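Local coordinates for fructose-bisphosphate aldolase (Thermus caldophilus, PDB 2FJK), which is a class II fructose-bisphosphate aldolase, an enzyme of the TIM-barrel clan, with a pocket that holds 1,3-dihydroxyacetonephosphate, at residues 107-119 with 156-168. Numbering follows the deposited sequence.
Sequences DFETNVRETKRVV and EEARIFMERTGAD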
# COMPACT_ATOMS: atom_id res chain seq x y z
N ASP A 107 -40.20 0.66 -6.12
CA ASP A 107 -41.24 0.47 -5.12
C ASP A 107 -40.57 -0.01 -3.84
O ASP A 107 -39.42 -0.48 -3.86
CB ASP A 107 -42.29 -0.55 -5.60
CG ASP A 107 -41.67 -1.76 -6.25
OD1 ASP A 107 -40.67 -2.27 -5.70
OD2 ASP A 107 -42.18 -2.22 -7.30
N PHE A 108 -41.28 0.10 -2.73
CA PHE A 108 -40.75 -0.29 -1.43
C PHE A 108 -40.13 -1.69 -1.34
O PHE A 108 -39.02 -1.84 -0.83
CB PHE A 108 -41.84 -0.18 -0.36
CG PHE A 108 -41.30 -0.18 1.05
CD1 PHE A 108 -40.63 0.93 1.55
CD2 PHE A 108 -41.47 -1.28 1.88
CE1 PHE A 108 -40.14 0.95 2.85
CE2 PHE A 108 -40.99 -1.28 3.18
CZ PHE A 108 -40.32 -0.16 3.67
N GLU A 109 -40.83 -2.70 -1.83
CA GLU A 109 -40.31 -4.06 -1.76
C GLU A 109 -39.02 -4.26 -2.54
O GLU A 109 -38.12 -4.97 -2.09
CB GLU A 109 -41.36 -5.07 -2.25
CG GLU A 109 -42.55 -5.27 -1.30
CD GLU A 109 -42.12 -5.72 0.08
OE1 GLU A 109 -41.35 -6.70 0.17
OE2 GLU A 109 -42.57 -5.11 1.07
N THR A 110 -38.92 -3.65 -3.72
CA THR A 110 -37.71 -3.78 -4.52
C THR A 110 -36.55 -3.03 -3.87
O THR A 110 -35.41 -3.46 -3.94
CB THR A 110 -37.93 -3.25 -5.95
OG1 THR A 110 -39.02 -3.97 -6.56
CG2 THR A 110 -36.67 -3.46 -6.81
N ASN A 111 -36.86 -1.89 -3.25
CA ASN A 111 -35.85 -1.08 -2.59
C ASN A 111 -35.29 -1.93 -1.46
O ASN A 111 -34.08 -2.15 -1.37
CB ASN A 111 -36.47 0.19 -2.01
CG ASN A 111 -35.43 1.21 -1.56
OD1 ASN A 111 -34.28 0.87 -1.32
ND2 ASN A 111 -35.86 2.47 -1.44
N VAL A 112 -36.19 -2.40 -0.60
CA VAL A 112 -35.84 -3.25 0.53
C VAL A 112 -35.03 -4.45 0.06
O VAL A 112 -34.00 -4.78 0.65
CB VAL A 112 -37.09 -3.78 1.26
CG1 VAL A 112 -36.71 -4.88 2.23
CG2 VAL A 112 -37.78 -2.64 2.00
N ARG A 113 -35.50 -5.10 -1.00
CA ARG A 113 -34.82 -6.27 -1.55
C ARG A 113 -33.39 -5.95 -1.95
O ARG A 113 -32.45 -6.60 -1.50
CB ARG A 113 -35.58 -6.78 -2.77
CG ARG A 113 -34.92 -7.96 -3.46
CD ARG A 113 -35.46 -8.09 -4.88
NE ARG A 113 -36.91 -7.98 -4.88
CZ ARG A 113 -37.63 -7.53 -5.91
NH1 ARG A 113 -37.01 -7.14 -7.02
NH2 ARG A 113 -38.95 -7.47 -5.82
N GLU A 114 -33.23 -4.96 -2.82
CA GLU A 114 -31.91 -4.56 -3.30
C GLU A 114 -31.01 -4.11 -2.14
O GLU A 114 -29.89 -4.59 -2.00
CB GLU A 114 -32.05 -3.42 -4.31
CG GLU A 114 -32.66 -3.82 -5.64
CD GLU A 114 -31.66 -4.54 -6.53
OE1 GLU A 114 -30.50 -4.08 -6.61
OE2 GLU A 114 -32.04 -5.54 -7.17
N THR A 115 -31.51 -3.20 -1.31
CA THR A 115 -30.76 -2.69 -0.17
C THR A 115 -30.27 -3.80 0.75
O THR A 115 -29.09 -3.85 1.12
CB THR A 115 -31.62 -1.69 0.65
OG1 THR A 115 -31.94 -0.57 -0.17
CG2 THR A 115 -30.88 -1.21 1.89
N LYS A 116 -31.19 -4.70 1.11
CA LYS A 116 -30.89 -5.82 1.99
C LYS A 116 -29.76 -6.68 1.43
O LYS A 116 -28.90 -7.15 2.16
CB LYS A 116 -32.13 -6.68 2.19
CG LYS A 116 -32.01 -7.70 3.30
CD LYS A 116 -33.23 -8.63 3.30
CE LYS A 116 -33.10 -9.74 4.33
NZ LYS A 116 -34.05 -10.85 4.01
N ARG A 117 -29.78 -6.89 0.12
CA ARG A 117 -28.75 -7.68 -0.54
C ARG A 117 -27.39 -7.00 -0.38
O ARG A 117 -26.36 -7.66 -0.27
CB ARG A 117 -29.07 -7.82 -2.03
CG ARG A 117 -28.12 -8.73 -2.78
CD ARG A 117 -28.37 -8.65 -4.27
NE ARG A 117 -27.71 -9.74 -4.98
CZ ARG A 117 -27.56 -9.79 -6.30
NH1 ARG A 117 -28.02 -8.80 -7.05
NH2 ARG A 117 -26.95 -10.82 -6.87
N VAL A 118 -27.41 -5.67 -0.37
CA VAL A 118 -26.19 -4.88 -0.23
C VAL A 118 -25.68 -4.94 1.20
O VAL A 118 -24.47 -4.99 1.42
CB VAL A 118 -26.45 -3.40 -0.62
CG1 VAL A 118 -25.29 -2.51 -0.14
CG2 VAL A 118 -26.59 -3.28 -2.14
N VAL A 119 -26.58 -4.93 2.16
CA VAL A 119 -26.20 -4.98 3.56
C VAL A 119 -25.50 -6.29 3.88
O VAL A 119 -24.52 -6.32 4.62
CB VAL A 119 -27.44 -4.84 4.50
CG1 VAL A 119 -27.05 -5.14 5.95
CG2 VAL A 119 -28.00 -3.44 4.40
N GLU A 156 -42.98 6.27 9.32
CA GLU A 156 -43.33 4.87 9.54
C GLU A 156 -42.61 3.97 8.56
O GLU A 156 -42.06 2.94 8.94
CB GLU A 156 -44.84 4.66 9.39
CG GLU A 156 -45.63 4.83 10.67
CD GLU A 156 -45.42 6.19 11.30
OE1 GLU A 156 -45.31 7.18 10.54
OE2 GLU A 156 -45.39 6.26 12.54
N GLU A 157 -42.62 4.37 7.30
CA GLU A 157 -41.94 3.59 6.26
C GLU A 157 -40.46 3.51 6.57
O GLU A 157 -39.82 2.49 6.35
CB GLU A 157 -42.13 4.25 4.89
CG GLU A 157 -43.46 3.99 4.23
CD GLU A 157 -43.52 4.58 2.84
OE1 GLU A 157 -42.57 4.35 2.06
OE2 GLU A 157 -44.52 5.27 2.52
N ALA A 158 -39.91 4.61 7.07
CA ALA A 158 -38.50 4.69 7.41
C ALA A 158 -38.09 3.61 8.41
O ALA A 158 -37.15 2.86 8.16
CB ALA A 158 -38.17 6.08 7.96
N ARG A 159 -38.80 3.54 9.53
CA ARG A 159 -38.48 2.54 10.55
C ARG A 159 -38.52 1.14 9.96
O ARG A 159 -37.60 0.34 10.17
CB ARG A 159 -39.48 2.61 11.71
CG ARG A 159 -39.24 1.54 12.77
CD ARG A 159 -40.44 1.38 13.69
NE ARG A 159 -40.79 2.62 14.37
CZ ARG A 159 -41.74 2.72 15.30
NH1 ARG A 159 -42.44 1.65 15.66
NH2 ARG A 159 -41.99 3.89 15.87
N ILE A 160 -39.59 0.85 9.23
CA ILE A 160 -39.78 -0.45 8.61
C ILE A 160 -38.69 -0.76 7.59
O ILE A 160 -38.18 -1.88 7.54
CB ILE A 160 -41.15 -0.54 7.93
CG1 ILE A 160 -42.26 -0.35 8.96
CG2 ILE A 160 -41.30 -1.90 7.25
CD1 ILE A 160 -43.65 -0.28 8.38
N PHE A 161 -38.35 0.22 6.77
CA PHE A 161 -37.31 0.05 5.75
C PHE A 161 -36.01 -0.31 6.46
O PHE A 161 -35.34 -1.27 6.10
CB PHE A 161 -37.14 1.35 4.95
CG PHE A 161 -36.11 1.26 3.86
CD1 PHE A 161 -36.29 0.41 2.78
CD2 PHE A 161 -34.97 2.07 3.89
CE1 PHE A 161 -35.36 0.35 1.75
CE2 PHE A 161 -34.03 2.02 2.87
CZ PHE A 161 -34.22 1.16 1.79
N MSE A 162 -35.66 0.48 7.47
CA MSE A 162 -34.45 0.27 8.25
C MSE A 162 -34.41 -1.07 8.99
O MSE A 162 -33.35 -1.66 9.15
CB MSE A 162 -34.27 1.42 9.25
CG MSE A 162 -33.84 2.72 8.59
SE MSE A 162 -32.16 2.51 7.63
CE MSE A 162 -30.97 3.06 9.06
N GLU A 163 -35.56 -1.56 9.43
CA GLU A 163 -35.60 -2.84 10.13
C GLU A 163 -35.50 -4.02 9.16
O GLU A 163 -34.76 -4.97 9.42
CB GLU A 163 -36.86 -2.94 10.99
CG GLU A 163 -36.80 -2.07 12.25
CD GLU A 163 -38.10 -2.04 13.03
OE1 GLU A 163 -38.11 -1.50 14.16
OE2 GLU A 163 -39.13 -2.55 12.52
N ARG A 164 -36.23 -3.97 8.05
CA ARG A 164 -36.20 -5.06 7.07
C ARG A 164 -34.84 -5.17 6.39
O ARG A 164 -34.43 -6.25 5.97
CB ARG A 164 -37.30 -4.88 6.03
CG ARG A 164 -38.65 -4.51 6.62
CD ARG A 164 -39.79 -5.00 5.74
NE ARG A 164 -39.36 -6.04 4.82
CZ ARG A 164 -39.94 -6.29 3.65
NH1 ARG A 164 -40.98 -5.57 3.25
NH2 ARG A 164 -39.48 -7.27 2.88
N THR A 165 -34.15 -4.04 6.26
CA THR A 165 -32.81 -4.04 5.68
C THR A 165 -31.88 -3.87 6.88
O THR A 165 -32.32 -3.43 7.94
CB THR A 165 -32.58 -2.84 4.72
OG1 THR A 165 -32.54 -1.62 5.48
CG2 THR A 165 -33.69 -2.75 3.70
N GLY A 166 -30.62 -4.23 6.74
CA GLY A 166 -29.72 -4.07 7.88
C GLY A 166 -28.95 -2.76 7.78
O GLY A 166 -27.92 -2.60 8.42
N ALA A 167 -29.45 -1.82 6.98
CA ALA A 167 -28.77 -0.55 6.79
C ALA A 167 -28.36 0.12 8.11
O ALA A 167 -29.02 -0.05 9.14
CB ALA A 167 -29.63 0.40 5.96
N ASP A 168 -27.27 0.88 8.05
CA ASP A 168 -26.72 1.55 9.21
C ASP A 168 -27.04 3.05 9.31
O ASP A 168 -27.03 3.60 10.41
CB ASP A 168 -25.20 1.39 9.22
CG ASP A 168 -24.77 -0.05 9.07
OD1 ASP A 168 -24.94 -0.82 10.03
OD2 ASP A 168 -24.26 -0.41 7.99
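Helix 108-119 and helix 156-164 run in the same general direction, their axes 9.8 Å apart at closest approach and crossing at -38°; the backbones draw nearest where the second helix ends, with Lys116 CA 4.5 Å from Thr165 CA. Two phenylalanines interlock as knobs into holes. Phe108, its CG anti to the backbone N (chi1 -164°), reaches across into the hole formed by Glu157, Ile160, Phe161 and Arg164, and its CE1 rests 3.7 Å from Phe161 CB. The ring of Phe161 enters the reciprocal hole among Phe108, Asn111, Val112 and Thr115; the two ring planes are inclined by 57°. Val112 CG2 meets the edge of the Phe161 ring, 3.5 Å from Phe161 CD1. Also at that edge, Asn111 OD1 approaches Phe161 CZ to 3.1 Å, while the Asn111 amide nitrogen bonds to Glu132 O of strand 128-133, a link that helps fix the amide's rotation.

On the outer side the Arg164 chain bends at chi3 and lays one guanidinium face on Val112 CG1. Its NH1 forms a salt bridge with Glu109 OE2 (2.7 Å), the carboxylate lying at the guanidinium edge, so one long side chain serves both apolar cover and charge pairing. At the helix end, where the backbones come closest, small residues suit the contact: Thr165 CG2 packs against Thr115 CG2, Thr165 OG1 donates a hydrogen bond to Phe161 O, and Val119 CG1 presses tightly on Gly166 CA (3.5 Å), where the missing side chain makes room. Thr115 and Phe161 both also touch Ala131 of strand 128-133, and two neighbouring outer helices packed over a strand of a parallel sheet are characteristic of the TIM barrel.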